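Local coordinates for outer surface protein (Bacillus cereus ATCC 14579, PDB 1X7F), which is of unknown function but probably hydrolyses 6-phosphorylated N-acetylmuramic acid glycosides in the recycling of cell-wall sugars, at residues Gly329-Gly334 / Leu345-Lys350. Residues are numbered along the deposited sequence; the frame is centred on the assembly and turned at random. Where two conformers were deposited one is given.
Sequences GQVVIG and LQIILK
Strands 330-334 and 345-348 form an antiparallel beta hairpin in the C-terminal domain, with Val332 and Gln346 as the hydrogen-bonded pair at its middle. Val332 N gives its hydrogen to Gln346 O (2.9 Å), and Gln346 N returns one to Val332 O (2.8 Å) in a nearly straight bond, 170° at the hydrogen. Ile348 N then bonds Gln330 O, while Gly329 N reaches Ile348 O at 2.8 Å and carries the ladder one residue beyond the N-terminal end of strand 330-334. Gly329 has a positive phi of 102°, where a side chain would press on the preceding carbonyl, so glycine suits this place.

Side chains alternate between the two faces. On the face of Val331, Leu345 and Ile347, the two branches of the valine divide the work: CG1 meets Leu345 CD1 at 4.1 Å, and CG2 meets Ile347 CG1 at 4.2 Å. Thr288 of helix 282-289 packs on Val331 and Leu345, giving these two branched apolar residues a helix to lie under, while Leu372 of a loop meets Ile347.

On the other face, with CG1 anti to the carbonyl carbon (chi1 -55°), Val332 CG2 falls between the backbone N and the carbonyl carbon and touches Ile348 CD1 at 3.7 Å, the two side chains meeting roughly at right angles. Glutamine fits here because its CB packs on Val332 CG2, while the extended chain beyond carries the amide to polar partners: in the conformer given, one of two, Gln346 OE1 takes Lys358 NZ and NE2 takes Glu344 OE2.

Strand 358-364 flanks the hairpin on one edge and strand 303-306 on the other, both antiparallel, an arrangement typical of a hairpin embedded within a mixed beta sheet that packs a helix on one face.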
loop_
_atom_site.group_PDB
_atom_site.type_symbol
_atom_site.label_atom_id
_atom_site.label_comp_id
_atom_site.label_asym_id
_atom_site.label_seq_id
_atom_site.Cartn_x
_atom_site.Cartn_y
_atom_site.Cartn_z
ATOM N N GLY A 329 6.590 18.186 10.185
ATOM C CA GLY A 329 5.614 18.203 9.104
ATOM C C GLY A 329 5.573 19.511 8.341
ATOM O O GLY A 329 4.917 19.602 7.294
ATOM N N GLN A 330 6.251 20.536 8.864
ATOM C CA GLN A 330 6.258 21.836 8.199
ATOM C C GLN A 330 7.136 21.767 6.977
ATOM O O GLN A 330 8.222 21.182 7.014
ATOM C CB GLN A 330 6.736 22.956 9.129
ATOM C CG GLN A 330 5.690 23.422 10.114
ATOM C CD GLN A 330 6.256 24.371 11.165
ATOM O OE1 GLN A 330 5.543 24.791 12.076
ATOM N NE2 GLN A 330 7.529 24.704 11.042
ATOM N N VAL A 331 6.642 22.345 5.886
ATOM C CA VAL A 331 7.473 22.596 4.718
ATOM C C VAL A 331 7.973 24.032 4.860
ATOM O O VAL A 331 7.175 24.957 5.001
ATOM C CB VAL A 331 6.697 22.392 3.398
ATOM C CG1 VAL A 331 7.595 22.661 2.205
ATOM C CG2 VAL A 331 6.119 20.978 3.346
ATOM N N VAL A 332 9.297 24.193 4.893
ATOM C CA VAL A 332 9.911 25.504 5.052
ATOM C C VAL A 332 10.911 25.708 3.919
ATOM O O VAL A 332 11.346 24.737 3.278
ATOM C CB VAL A 332 10.567 25.740 6.477
ATOM C CG1 VAL A 332 9.553 25.494 7.621
ATOM C CG2 VAL A 332 11.837 24.903 6.676
ATOM N N ILE A 333 11.243 26.968 3.682
ATOM C CA ILE A 333 12.221 27.329 2.687
ATOM C C ILE A 333 13.127 28.416 3.247
ATOM O O ILE A 333 12.682 29.302 3.991
ATOM C CB ILE A 333 11.540 27.771 1.364
ATOM C CG1 ILE A 333 12.555 27.736 0.211
ATOM C CG2 ILE A 333 10.867 29.147 1.517
ATOM C CD1 ILE A 333 11.949 27.598 -1.155
ATOM N N GLY A 334 14.405 28.310 2.906
ATOM C CA GLY A 334 15.374 29.349 3.191
ATOM C C GLY A 334 15.024 30.590 2.397
ATOM O O GLY A 334 14.811 30.533 1.191
ATOM N N LEU A 345 14.656 24.021 0.375
ATOM C CA LEU A 345 13.389 23.528 0.882
ATOM C C LEU A 345 13.648 22.414 1.897
ATOM O O LEU A 345 14.488 21.543 1.668
ATOM C CB LEU A 345 12.518 23.004 -0.273
ATOM C CG LEU A 345 11.124 22.473 0.088
ATOM C CD1 LEU A 345 10.132 22.848 -0.996
ATOM C CD2 LEU A 345 11.098 20.938 0.353
ATOM N N GLN A 346 12.924 22.459 3.012
ATOM C CA GLN A 346 13.051 21.460 4.061
ATOM C C GLN A 346 11.682 21.003 4.512
ATOM O O GLN A 346 10.699 21.728 4.373
ATOM C CB GLN A 346 13.813 22.026 5.268
ATOM C CG GLN A 346 15.202 22.576 4.957
ATOM C CD GLN A 346 15.780 23.384 6.105
ATOM O OE1 GLN A 346 15.088 23.651 7.101
ATOM N NE2 GLN A 346 17.046 23.784 5.970
ATOM N N ILE A 347 11.626 19.784 5.032
ATOM C CA ILE A 347 10.460 19.309 5.739
ATOM C C ILE A 347 10.971 18.992 7.140
ATOM O O ILE A 347 11.948 18.276 7.294
ATOM C CB ILE A 347 9.801 18.068 5.055
ATOM C CG1 ILE A 347 9.444 18.376 3.590
ATOM C CG2 ILE A 347 8.551 17.633 5.859
ATOM C CD1 ILE A 347 8.664 17.270 2.885
ATOM N N ILE A 348 10.339 19.582 8.148
ATOM C CA ILE A 348 10.815 19.466 9.516
ATOM C C ILE A 348 10.455 18.087 10.077
ATOM O O ILE A 348 9.338 17.605 9.873
ATOM C CB ILE A 348 10.229 20.629 10.394
ATOM C CG1 ILE A 348 10.509 22.015 9.766
ATOM C CG2 ILE A 348 10.765 20.567 11.825
ATOM C CD1 ILE A 348 11.970 22.252 9.279
ATOM N N LEU A 349 11.414 17.463 10.765
ATOM C CA LEU A 349 11.222 16.164 11.399
ATOM C C LEU A 349 11.133 16.263 12.915
ATOM O O LEU A 349 10.445 15.459 13.535
ATOM C CB LEU A 349 12.347 15.191 11.011
ATOM C CG LEU A 349 12.478 14.870 9.522
ATOM C CD1 LEU A 349 13.753 14.057 9.263
ATOM C CD2 LEU A 349 11.243 14.134 8.999
ATOM N N LYS A 350 11.829 17.250 13.494
ATOM C CA LYS A 350 11.897 17.475 14.948
ATOM C C LYS A 350 11.825 18.976 15.234
ATOM O O LYS A 350 12.303 19.792 14.441
ATOM C CB LYS A 350 13.229 16.974 15.545
ATOM C CG LYS A 350 13.502 15.497 15.442
ATOM C CD LYS A 350 14.837 15.107 16.133
ATOM C CE LYS A 350 14.895 15.651 17.557
ATOM N NZ LYS A 350 15.596 14.757 18.505
#